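Local coordinates for protein 2,3-dihydroxybenzoate-AMP ligase (Bacillus subtilis, PDB 1MDB) that belongs to the ANL superfamily of AMP-binding enzymes, with a large N-terminal region and a small C-terminal domain, and binds adenosine monophosphate and 2,3-dihydroxy-benzoic acid, at residues G307-A312 with N351-P356; Q328-A333 with I423-R428; M332-V337 with G407-G412; E444-L449 with V520-L525. All blocks are in the same frame, centred on the assembly; numbering follows the deposited sequence.

In the fold
Interactions 1, 2 and 3 gather round the same two ligands, whereas interaction 4 lies at the surface, in the C-terminal domain. Interactions 2 and 3 are fully buried. They share Met332 and Ala333, and their second segments are neighbouring strands of one antiparallel sheet, so strand 325-331 and its following loop meet that sheet twice. Interaction 1 is partly buried and joins interaction 2 through backbone bonds between Gln353, Gly354 and Ile423. The chemistry changes with place: an aliphatic chain crossing a side-chain amide in interaction 1, aromatic and aliphatic packing in 2, sulfur and carboxylate against a tyrosine in 3, and one salt bridge between helices in 4.

Interaction 1 (G307-A312 with N351-P356). With AMP (adenosine monophosphate), chain D; DBH (2,3-dihydroxy-benzoic acid), chain E.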
# COMPACT_ATOMS: atom_id res chain seq x y z
N GLY A 307 6.29 -2.29 1.26
CA GLY A 307 5.29 -2.06 2.30
C GLY A 307 6.00 -2.14 3.64
O GLY A 307 5.62 -1.47 4.62
N ALA A 308 7.04 -2.97 3.66
CA ALA A 308 7.88 -3.19 4.83
C ALA A 308 9.21 -3.66 4.27
O ALA A 308 9.28 -4.11 3.13
CB ALA A 308 7.28 -4.28 5.74
N LYS A 309 10.27 -3.58 5.06
CA LYS A 309 11.57 -4.01 4.57
C LYS A 309 11.68 -5.51 4.27
O LYS A 309 11.39 -6.35 5.12
CB LYS A 309 12.66 -3.60 5.57
CG LYS A 309 14.07 -3.81 5.07
CD LYS A 309 15.07 -3.32 6.09
CE LYS A 309 16.50 -3.53 5.61
NZ LYS A 309 17.48 -3.13 6.64
N PHE A 310 12.09 -5.84 3.06
CA PHE A 310 12.28 -7.23 2.69
C PHE A 310 13.75 -7.49 3.03
O PHE A 310 14.65 -7.03 2.32
CB PHE A 310 12.00 -7.44 1.20
CG PHE A 310 11.93 -8.88 0.79
CD1 PHE A 310 11.37 -9.84 1.63
CD2 PHE A 310 12.40 -9.28 -0.46
CE1 PHE A 310 11.28 -11.16 1.23
CE2 PHE A 310 12.32 -10.60 -0.86
CZ PHE A 310 11.75 -11.54 -0.01
N SER A 311 13.97 -8.19 4.13
CA SER A 311 15.31 -8.49 4.61
C SER A 311 16.24 -9.14 3.58
O SER A 311 15.82 -9.98 2.77
CB SER A 311 15.22 -9.37 5.86
OG SER A 311 14.67 -8.63 6.95
N ALA A 312 17.51 -8.76 3.65
CA ALA A 312 18.54 -9.24 2.74
C ALA A 312 18.60 -10.75 2.59
O ALA A 312 18.69 -11.26 1.47
CB ALA A 312 19.91 -8.70 3.19
N ASN A 351 20.21 -5.23 -1.00
CA ASN A 351 20.54 -4.56 0.26
C ASN A 351 19.96 -3.17 0.48
O ASN A 351 20.17 -2.59 1.55
CB ASN A 351 22.06 -4.54 0.44
CG ASN A 351 22.65 -5.93 0.50
OD1 ASN A 351 22.41 -6.69 1.44
ND2 ASN A 351 23.44 -6.28 -0.52
N THR A 352 19.25 -2.63 -0.50
CA THR A 352 18.66 -1.30 -0.32
C THR A 352 17.16 -1.32 -0.59
O THR A 352 16.61 -2.32 -1.04
CB THR A 352 19.29 -0.25 -1.28
OG1 THR A 352 18.74 -0.40 -2.59
CG2 THR A 352 20.80 -0.44 -1.34
N GLN A 353 16.50 -0.20 -0.30
CA GLN A 353 15.07 -0.07 -0.53
C GLN A 353 14.82 0.98 -1.62
O GLN A 353 13.83 1.71 -1.58
CB GLN A 353 14.37 0.34 0.78
CG GLN A 353 14.15 -0.79 1.79
CD GLN A 353 15.44 -1.49 2.22
OE1 GLN A 353 15.84 -2.50 1.64
NE2 GLN A 353 16.09 -0.96 3.24
N GLY A 354 15.74 1.06 -2.59
CA GLY A 354 15.62 1.99 -3.71
C GLY A 354 15.97 3.46 -3.49
O GLY A 354 16.52 3.82 -2.45
N LYS A 355 15.68 4.29 -4.49
CA LYS A 355 15.94 5.73 -4.42
C LYS A 355 14.72 6.44 -5.00
O LYS A 355 14.00 5.88 -5.82
CB LYS A 355 17.20 6.10 -5.23
CG LYS A 355 17.11 5.82 -6.73
CD LYS A 355 18.40 6.21 -7.46
CE LYS A 355 18.32 5.86 -8.95
NZ LYS A 355 19.62 6.02 -9.68
N PRO A 356 14.46 7.69 -4.57
CA PRO A 356 13.29 8.42 -5.09
C PRO A 356 13.05 8.22 -6.58
O PRO A 356 13.99 8.23 -7.37
CB PRO A 356 13.60 9.86 -4.73
CG PRO A 356 14.29 9.70 -3.40
CD PRO A 356 15.22 8.53 -3.63
P AMP D . 1.64 2.96 3.46
O1P AMP D . 1.01 4.30 3.19
O2P AMP D . 0.73 1.95 4.08
O3P AMP D . 2.34 2.41 2.24
O5' AMP D . 2.79 3.15 4.63
C5' AMP D . 4.08 3.76 4.38
C4' AMP D . 5.07 3.36 5.48
O4' AMP D . 5.23 1.96 5.34
C3' AMP D . 6.47 3.89 5.33
O3' AMP D . 6.60 5.20 5.87
C2' AMP D . 7.30 2.83 6.04
O2' AMP D . 7.38 3.08 7.46
C1' AMP D . 6.55 1.57 5.68
N9 AMP D . 7.38 0.88 4.38
C8 AMP D . 6.84 0.73 3.15
N7 AMP D . 7.68 0.11 2.32
C5 AMP D . 8.75 -0.11 3.06
C6 AMP D . 9.91 -0.75 2.64
N6 AMP D . 10.07 -1.22 1.40
N1 AMP D . 10.91 -0.88 3.58
C2 AMP D . 10.78 -0.41 4.86
N3 AMP D . 9.66 0.20 5.26
C4 AMP D . 8.62 0.36 4.37
C21 DBH E . 3.07 1.59 1.79
O9 DBH E . 3.42 0.76 2.78
C18 DBH E . 3.63 1.49 0.41
C15 DBH E . 4.53 0.43 0.09
C12 DBH E . 5.08 0.34 -1.21
C3 DBH E . 3.28 2.46 -0.58
O3 DBH E . 2.40 3.53 -0.32
C6 DBH E . 3.84 2.36 -1.87
C9 DBH E . 4.73 1.31 -2.19
O6 DBH E . 3.52 3.29 -2.83
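Lys309 sends CG anti to its own backbone N (chi1 -172°) and runs fully extended from there, while Gln353 turns at chi2 (57°). The two side chains cross at about a right angle, the aliphatic part of the lysine lying across the flat amide end of the glutamine. Lys309 CG sits 3.9 Å from Gln353 CD, and Lys309 CE comes within 4.1 Å of that same CD. The lysine uses its methylenes here, because its ammonium goes further on: NZ forms a salt bridge with Glu443 and a hydrogen bond to the carbonyl of Val425. The second touching point is small. Ala312 CB meets Asn351 OD1 at 3.7 Å, while Asn351 ND2 is held by the carbonyl of Glu347. The touching backbones run in nearly opposite directions, 162° apart.

This is the adenine end of the nucleotide pocket in the AMP-binding fold. Segment 307-312 leaves strand 302-306 of the large mixed sheet and leads into helix 312-315. The other segment, 351-356, brings in the short outermost strand of that sheet. The N1 edge of the adenine lies between Lys309 and Gln353: N1 of adenosine monophosphate is 3.1 Å from Lys309 N and 3.7 Å from Gln353 CG. Further back, Gly307 takes up a positive phi, and its carbonyl accepts from Lys519 NZ. Gly307 CA approaches C15 of 2,3-dihydroxy-benzoic acid to 3.4 Å. At the far end, Ser311 and Ala312 rest against Asn447 of helix 442-449.

Interaction 2 (Q328-A333 with I423-R428). With AMP (adenosine monophosphate), chain D; DBH (2,3-dihydroxy-benzoic acid), chain E.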
# COMPACT_ATOMS: atom_id res chain seq x y z
N GLN A 328 12.66 -3.86 -4.84
CA GLN A 328 12.21 -3.45 -3.52
C GLN A 328 11.49 -2.13 -3.70
O GLN A 328 11.93 -1.28 -4.47
CB GLN A 328 13.39 -3.31 -2.56
CG GLN A 328 14.04 -4.65 -2.23
CD GLN A 328 14.74 -4.65 -0.89
OE1 GLN A 328 15.80 -5.26 -0.74
NE2 GLN A 328 14.16 -3.97 0.09
N VAL A 329 10.37 -1.98 -3.01
CA VAL A 329 9.59 -0.78 -3.13
C VAL A 329 9.30 -0.19 -1.76
O VAL A 329 8.68 -0.82 -0.92
CB VAL A 329 8.26 -1.09 -3.84
CG1 VAL A 329 7.55 0.20 -4.19
CG2 VAL A 329 8.54 -1.92 -5.09
N PHE A 330 9.77 1.04 -1.55
CA PHE A 330 9.56 1.71 -0.28
C PHE A 330 8.76 2.97 -0.55
O PHE A 330 9.31 3.98 -0.98
CB PHE A 330 10.92 2.02 0.38
CG PHE A 330 10.84 2.98 1.54
CD1 PHE A 330 9.76 2.95 2.43
CD2 PHE A 330 11.86 3.90 1.76
CE1 PHE A 330 9.71 3.84 3.52
CE2 PHE A 330 11.82 4.79 2.84
CZ PHE A 330 10.75 4.76 3.73
N GLY A 331 7.46 2.89 -0.33
CA GLY A 331 6.60 4.03 -0.57
C GLY A 331 5.68 4.30 0.60
O GLY A 331 5.65 3.56 1.57
N MET A 332 4.92 5.39 0.50
CA MET A 332 3.96 5.78 1.53
C MET A 332 2.79 6.43 0.81
O MET A 332 2.97 7.08 -0.23
CB MET A 332 4.61 6.79 2.48
CG MET A 332 5.28 7.96 1.77
SD MET A 332 6.67 8.57 2.78
CE MET A 332 7.87 7.28 2.51
N ALA A 333 1.59 6.28 1.37
CA ALA A 333 0.41 6.84 0.75
C ALA A 333 0.46 8.36 0.76
O ALA A 333 -0.25 9.02 -0.01
CB ALA A 333 -0.86 6.34 1.47
N ILE A 423 18.17 4.47 -0.37
CA ILE A 423 17.74 4.47 1.02
C ILE A 423 17.81 3.07 1.61
O ILE A 423 17.30 2.10 1.03
CB ILE A 423 16.30 5.00 1.15
CG1 ILE A 423 16.23 6.44 0.61
CG2 ILE A 423 15.84 4.94 2.60
CD1 ILE A 423 14.84 7.04 0.61
N VAL A 424 18.46 2.97 2.76
CA VAL A 424 18.58 1.71 3.47
C VAL A 424 17.79 1.96 4.74
O VAL A 424 18.26 2.62 5.66
CB VAL A 424 20.04 1.39 3.81
CG1 VAL A 424 20.11 0.06 4.56
CG2 VAL A 424 20.86 1.31 2.52
N VAL A 425 16.56 1.44 4.77
CA VAL A 425 15.67 1.60 5.90
C VAL A 425 16.04 0.70 7.07
O VAL A 425 16.37 -0.47 6.88
CB VAL A 425 14.20 1.31 5.48
CG1 VAL A 425 13.25 1.51 6.66
CG2 VAL A 425 13.81 2.21 4.33
N GLU A 426 16.02 1.27 8.27
CA GLU A 426 16.31 0.51 9.49
C GLU A 426 14.98 -0.07 9.94
O GLU A 426 14.87 -1.26 10.23
CB GLU A 426 16.84 1.43 10.60
CG GLU A 426 17.03 0.71 11.95
CD GLU A 426 17.27 1.66 13.12
OE1 GLU A 426 16.29 2.16 13.71
OE2 GLU A 426 18.45 1.92 13.46
N GLY A 427 13.99 0.82 10.01
CA GLY A 427 12.65 0.46 10.43
C GLY A 427 11.95 1.74 10.87
O GLY A 427 12.52 2.82 10.75
N ARG A 428 10.72 1.62 11.36
CA ARG A 428 9.98 2.79 11.83
C ARG A 428 10.46 3.27 13.20
O ARG A 428 10.85 2.47 14.05
CB ARG A 428 8.47 2.49 11.89
CG ARG A 428 7.84 2.30 10.52
CD ARG A 428 6.32 2.32 10.58
NE ARG A 428 5.78 3.62 10.97
CZ ARG A 428 5.86 4.74 10.25
NH1 ARG A 428 6.48 4.74 9.07
NH2 ARG A 428 5.31 5.86 10.70
P AMP D . 1.64 2.96 3.46
O1P AMP D . 1.01 4.30 3.19
O2P AMP D . 0.73 1.95 4.08
O3P AMP D . 2.34 2.41 2.24
O5' AMP D . 2.79 3.15 4.63
C5' AMP D . 4.08 3.76 4.38
C4' AMP D . 5.07 3.36 5.48
O4' AMP D . 5.23 1.96 5.34
C3' AMP D . 6.47 3.89 5.33
O3' AMP D . 6.60 5.20 5.87
C2' AMP D . 7.30 2.83 6.04
O2' AMP D . 7.38 3.08 7.46
C1' AMP D . 6.55 1.57 5.68
N9 AMP D . 7.38 0.88 4.38
C8 AMP D . 6.84 0.73 3.15
N7 AMP D . 7.68 0.11 2.32
C5 AMP D . 8.75 -0.11 3.06
C6 AMP D . 9.91 -0.75 2.64
N6 AMP D . 10.07 -1.22 1.40
N1 AMP D . 10.91 -0.88 3.58
C2 AMP D . 10.78 -0.41 4.86
N3 AMP D . 9.66 0.20 5.26
C4 AMP D . 8.62 0.36 4.37
C21 DBH E . 3.07 1.59 1.79
O9 DBH E . 3.42 0.76 2.78
C18 DBH E . 3.63 1.49 0.41
C15 DBH E . 4.53 0.43 0.09
C12 DBH E . 5.08 0.34 -1.21
C3 DBH E . 3.28 2.46 -0.58
O3 DBH E . 2.40 3.53 -0.32
C6 DBH E . 3.84 2.36 -1.87
C9 DBH E . 4.73 1.31 -2.19
O6 DBH E . 3.52 3.29 -2.83
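Phe330 carries the whole contact, reaching from strand 325-331 of the large mixed sheet of the AMP-binding fold to Val425 and Ile423 on strand 423-428, an outermost strand of a four-stranded antiparallel sheet. The interactions between the protein side chains are apolar. Val425 CG2 lies over one face of the ring in a CH-pi contact, 3.8 Å from the centroid and 23° off the normal. Ile423 CG2 comes in obliquely, 4.0 Å from Phe330 CE2.

The nucleotide extends this packing. With Phe330 CG anti to the backbone N (chi1 167°), CD1 swings to 3.3 Å from C5 of adenosine monophosphate, and the ribose C3' lies at the ring edge. Val425 divides its branches: CG2 serves the phenyl ring, and CG1 touches C2 of the adenine at 3.6 Å. On the other side of the strand, Val329 CG1 sits beside the ring of 2,3-dihydroxy-benzoic acid, near its plane and 3.6 Å from C9.

Hydrogen bonds grip the nucleotide at the adenine, the phosphate and the ribose. Adenine N6 donates to Val329 O over 2.7 Å, a bond to the backbone, and Ala333 N donates to the phosphate O1P at 2.8 Å. Beyond a classic beta bulge at Glu426 and Gly427, Arg428 bends at chi3 towards the ribose. There its guanidinium, also salt-bridged to Asp413, directs NH1 at O2' in a very short bond of 2.5 Å whose exact length is doubtful.

Interaction 3 (M332-V337 with G407-G412). With AMP (adenosine monophosphate), chain D; DBH (2,3-dihydroxy-benzoic acid), chain E.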
# COMPACT_ATOMS: atom_id res chain seq x y z
N MET A 332 4.92 5.39 0.50
CA MET A 332 3.96 5.78 1.53
C MET A 332 2.79 6.43 0.81
O MET A 332 2.97 7.08 -0.23
CB MET A 332 4.61 6.79 2.48
CG MET A 332 5.28 7.96 1.77
SD MET A 332 6.67 8.57 2.78
CE MET A 332 7.87 7.28 2.51
N ALA A 333 1.59 6.28 1.37
CA ALA A 333 0.41 6.84 0.75
C ALA A 333 0.46 8.36 0.76
O ALA A 333 -0.25 9.02 -0.01
CB ALA A 333 -0.86 6.34 1.47
N GLU A 334 1.31 8.91 1.63
CA GLU A 334 1.47 10.35 1.75
C GLU A 334 2.19 10.94 0.55
O GLU A 334 2.03 12.13 0.26
CB GLU A 334 2.27 10.72 3.01
CG GLU A 334 1.47 10.70 4.28
CD GLU A 334 1.34 9.30 4.86
OE1 GLU A 334 2.02 8.37 4.36
OE2 GLU A 334 0.57 9.14 5.82
N GLY A 335 2.98 10.13 -0.14
CA GLY A 335 3.69 10.65 -1.30
C GLY A 335 4.83 9.80 -1.81
O GLY A 335 4.62 8.84 -2.55
N LEU A 336 6.03 10.17 -1.39
CA LEU A 336 7.27 9.51 -1.78
C LEU A 336 7.26 8.01 -2.01
O LEU A 336 6.80 7.23 -1.17
CB LEU A 336 8.37 9.84 -0.77
CG LEU A 336 9.75 9.28 -1.14
CD1 LEU A 336 10.23 9.92 -2.44
CD2 LEU A 336 10.75 9.57 -0.02
N VAL A 337 7.80 7.60 -3.16
CA VAL A 337 7.92 6.19 -3.50
C VAL A 337 9.34 5.95 -4.02
O VAL A 337 9.81 6.66 -4.92
CB VAL A 337 6.91 5.76 -4.58
CG1 VAL A 337 7.17 4.31 -4.97
CG2 VAL A 337 5.49 5.92 -4.06
N GLY A 407 7.63 22.71 4.75
CA GLY A 407 6.97 21.81 3.82
C GLY A 407 7.37 20.35 3.77
O GLY A 407 6.78 19.58 3.01
N PHE A 408 8.37 19.94 4.55
CA PHE A 408 8.77 18.55 4.54
C PHE A 408 7.83 17.70 5.39
O PHE A 408 7.30 18.15 6.41
CB PHE A 408 10.21 18.38 5.04
CG PHE A 408 11.24 18.69 4.00
CD1 PHE A 408 11.62 20.00 3.73
CD2 PHE A 408 11.81 17.66 3.26
CE1 PHE A 408 12.56 20.29 2.75
CE2 PHE A 408 12.75 17.94 2.26
CZ PHE A 408 13.12 19.26 2.01
N TYR A 409 7.63 16.46 4.95
CA TYR A 409 6.77 15.52 5.66
C TYR A 409 7.64 14.52 6.42
O TYR A 409 8.56 13.94 5.85
CB TYR A 409 5.89 14.77 4.66
CG TYR A 409 5.31 13.48 5.21
CD1 TYR A 409 4.45 13.49 6.30
CD2 TYR A 409 5.64 12.25 4.64
CE1 TYR A 409 3.93 12.32 6.82
CE2 TYR A 409 5.12 11.06 5.14
CZ TYR A 409 4.27 11.10 6.23
OH TYR A 409 3.77 9.93 6.76
N ARG A 410 7.36 14.35 7.71
CA ARG A 410 8.13 13.39 8.50
C ARG A 410 7.47 12.03 8.31
O ARG A 410 6.41 11.76 8.87
CB ARG A 410 8.14 13.76 9.98
CG ARG A 410 7.19 14.88 10.38
CD ARG A 410 7.94 16.15 10.77
NE ARG A 410 8.92 15.88 11.82
CZ ARG A 410 9.71 16.80 12.37
NH1 ARG A 410 9.64 18.07 11.99
NH2 ARG A 410 10.59 16.44 13.29
N THR A 411 8.11 11.18 7.51
CA THR A 411 7.59 9.86 7.20
C THR A 411 7.53 8.90 8.39
O THR A 411 6.78 7.93 8.36
CB THR A 411 8.44 9.18 6.11
OG1 THR A 411 9.67 8.73 6.68
CG2 THR A 411 8.73 10.16 5.00
N GLY A 412 8.32 9.16 9.43
CA GLY A 412 8.33 8.30 10.60
C GLY A 412 9.29 7.13 10.50
O GLY A 412 9.32 6.25 11.37
P AMP D . 1.64 2.96 3.46
O1P AMP D . 1.01 4.30 3.19
O2P AMP D . 0.73 1.95 4.08
O3P AMP D . 2.34 2.41 2.24
O5' AMP D . 2.79 3.15 4.63
C5' AMP D . 4.08 3.76 4.38
C4' AMP D . 5.07 3.36 5.48
O4' AMP D . 5.23 1.96 5.34
C3' AMP D . 6.47 3.89 5.33
O3' AMP D . 6.60 5.20 5.87
C2' AMP D . 7.30 2.83 6.04
O2' AMP D . 7.38 3.08 7.46
C1' AMP D . 6.55 1.57 5.68
N9 AMP D . 7.38 0.88 4.38
C8 AMP D . 6.84 0.73 3.15
N7 AMP D . 7.68 0.11 2.32
C5 AMP D . 8.75 -0.11 3.06
C6 AMP D . 9.91 -0.75 2.64
N6 AMP D . 10.07 -1.22 1.40
N1 AMP D . 10.91 -0.88 3.58
C2 AMP D . 10.78 -0.41 4.86
N3 AMP D . 9.66 0.20 5.26
C4 AMP D . 8.62 0.36 4.37
C21 DBH E . 3.07 1.59 1.79
O9 DBH E . 3.42 0.76 2.78
C18 DBH E . 3.63 1.49 0.41
C15 DBH E . 4.53 0.43 0.09
C12 DBH E . 5.08 0.34 -1.21
C3 DBH E . 3.28 2.46 -0.58
O3 DBH E . 2.40 3.53 -0.32
C6 DBH E . 3.84 2.36 -1.87
C9 DBH E . 4.73 1.31 -2.19
O6 DBH E . 3.52 3.29 -2.83
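Tyr409 is met on a face by Glu334 and at an edge by Met332, where the loop after strand 325-331 packs on strand 409-417 of the four-stranded antiparallel sheet. That loop opens with a type I beta turn from Met332 to Gly335, which lines the phosphate side of the nucleotide pocket: Met332 CB is 3.6 Å from C5' of adenosine monophosphate.

Glu334 crosses the tyrosine at about a right angle. Its CB lies over the ring in a CH-pi contact, 4.0 Å from the centroid, and its bent chain sets the carboxylate over the phenol oxygen on that same face, the two planes 16° apart. Glu334 CD packs 3.1 Å from Tyr409 OH. OE1 and OE2 are each 3.4 Å from that OH at poor angles, as expected of a group stacked above the hydroxyl; OE2 instead pairs with the hydroxyl of Tyr392.

Met332 makes a Met-aromatic contact from the side. Its SD lies in the ring plane, 3.8 Å from Tyr409 CE2, and the two chains slide past each other in opposite directions. After the bend at chi3 (74°) the methyl stays alongside Thr411, CE 3.9 Å from CG2, and the sulfur comes closer, SD 3.4 Å from Thr411 CG2.

Interaction 4 (E444-L449 with V520-L525); sequences EVENHL and VSKKAL
Glu446 and Lys522 meet in a salt bridge between two helices of the small C-terminal domain of the AMP-binding enzyme fold, 442-449 and 522-534. Lys522 NZ donates to Glu446 OE1 over 2.7 Å, reaching the oxygen on its syn side and 15° out of the carboxylate plane. The other oxygen takes little part: Glu446 OE2 is 4.1 Å from Lys522 NZ. Both charged ends have a second partner in one residue, since Glu446 OE1 also accepts from the backbone N of Met460 and Lys522 NZ makes a weak bond to its carbonyl. The pair is thus tied to strand 455-465 as well as to each other.

The backbones are well apart, the closest CA atoms being those of Glu446 and Val520 at 12.8 Å, and the gap is spanned by length alone. Each side chain sets CG anti to its carbonyl carbon (chi1 -60° for Glu446) and runs out extended, so the two come from opposite directions.

The packing lies around this bridge. Leu525 rests on Ala459, Val461 and Phe475, while Val445 covers Met460 and Leu449 reaches Val474 and Ile476, so both helices lean on the same two strands. Segment 520-525 directly follows Lys519, which bonds to adenosine monophosphate. Its helix starts with Ser521 as N-cap: the hydroxyl oxygen OG accepts from Ala524 N at 3.2 Å.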
# COMPACT_ATOMS: atom_id res chain seq x y z
N GLU A 444 17.48 -5.84 11.86
CA GLU A 444 18.85 -6.34 11.79
C GLU A 444 18.88 -7.75 12.39
O GLU A 444 19.51 -8.67 11.83
CB GLU A 444 19.80 -5.42 12.56
CG GLU A 444 21.26 -5.86 12.53
CD GLU A 444 22.15 -5.06 13.48
OE1 GLU A 444 23.31 -5.47 13.66
OE2 GLU A 444 21.71 -4.04 14.04
N VAL A 445 18.19 -7.93 13.51
CA VAL A 445 18.14 -9.22 14.20
C VAL A 445 17.25 -10.21 13.45
O VAL A 445 17.56 -11.41 13.38
CB VAL A 445 17.60 -9.05 15.63
CG1 VAL A 445 17.64 -10.37 16.36
CG2 VAL A 445 18.43 -8.01 16.38
N GLU A 446 16.14 -9.73 12.91
CA GLU A 446 15.24 -10.62 12.17
C GLU A 446 15.99 -11.23 10.97
O GLU A 446 15.86 -12.43 10.71
CB GLU A 446 14.01 -9.84 11.73
CG GLU A 446 13.20 -9.25 12.90
CD GLU A 446 12.21 -8.19 12.44
OE1 GLU A 446 11.57 -7.54 13.30
OE2 GLU A 446 12.06 -8.02 11.22
N ASN A 447 16.79 -10.42 10.28
CA ASN A 447 17.55 -10.89 9.12
C ASN A 447 18.41 -12.10 9.47
O ASN A 447 18.46 -13.07 8.72
CB ASN A 447 18.43 -9.78 8.55
CG ASN A 447 19.01 -10.15 7.20
OD1 ASN A 447 18.28 -10.51 6.27
ND2 ASN A 447 20.34 -10.06 7.08
N HIS A 448 19.10 -12.03 10.61
CA HIS A 448 19.93 -13.13 11.09
C HIS A 448 19.06 -14.37 11.29
O HIS A 448 19.36 -15.45 10.78
CB HIS A 448 20.59 -12.78 12.43
CG HIS A 448 21.80 -11.91 12.31
ND1 HIS A 448 23.05 -12.42 12.04
CD2 HIS A 448 21.96 -10.57 12.39
CE1 HIS A 448 23.92 -11.44 11.96
NE2 HIS A 448 23.29 -10.30 12.17
N LEU A 449 17.98 -14.21 12.06
CA LEU A 449 17.06 -15.31 12.35
C LEU A 449 16.50 -15.97 11.09
O LEU A 449 16.18 -17.16 11.11
CB LEU A 449 15.93 -14.80 13.26
CG LEU A 449 16.45 -14.29 14.61
CD1 LEU A 449 15.36 -13.58 15.40
CD2 LEU A 449 17.02 -15.47 15.40
N VAL A 520 3.02 -7.09 8.69
CA VAL A 520 3.00 -7.46 10.09
C VAL A 520 2.67 -6.20 10.88
O VAL A 520 3.14 -5.11 10.55
CB VAL A 520 4.38 -7.99 10.55
CG1 VAL A 520 4.37 -8.25 12.05
CG2 VAL A 520 4.71 -9.27 9.81
N SER A 521 1.81 -6.35 11.88
CA SER A 521 1.43 -5.24 12.74
C SER A 521 2.27 -5.42 14.01
O SER A 521 1.91 -6.21 14.88
CB SER A 521 -0.05 -5.32 13.10
OG SER A 521 -0.35 -4.40 14.12
N LYS A 522 3.38 -4.70 14.10
CA LYS A 522 4.22 -4.83 15.28
C LYS A 522 3.48 -4.30 16.50
O LYS A 522 3.69 -4.78 17.61
CB LYS A 522 5.56 -4.13 15.06
CG LYS A 522 6.50 -5.00 14.20
CD LYS A 522 7.95 -4.50 14.18
CE LYS A 522 8.83 -5.53 13.47
NZ LYS A 522 10.27 -5.16 13.51
N LYS A 523 2.59 -3.34 16.28
CA LYS A 523 1.80 -2.79 17.38
C LYS A 523 0.97 -3.92 18.02
O LYS A 523 0.90 -4.05 19.24
CB LYS A 523 0.88 -1.68 16.87
CG LYS A 523 0.02 -1.08 17.96
CD LYS A 523 -1.06 -0.18 17.37
CE LYS A 523 -2.03 0.28 18.45
NZ LYS A 523 -3.25 0.91 17.86
N ALA A 524 0.35 -4.75 17.19
CA ALA A 524 -0.46 -5.86 17.69
C ALA A 524 0.44 -6.82 18.46
O ALA A 524 0.03 -7.36 19.50
CB ALA A 524 -1.14 -6.58 16.54
N LEU A 525 1.64 -7.05 17.95
CA LEU A 525 2.60 -7.94 18.60
C LEU A 525 3.02 -7.37 19.94
O LEU A 525 3.21 -8.11 20.91
CB LEU A 525 3.82 -8.17 17.71
CG LEU A 525 3.57 -9.10 16.52
CD1 LEU A 525 4.83 -9.20 15.65
CD2 LEU A 525 3.17 -10.48 17.04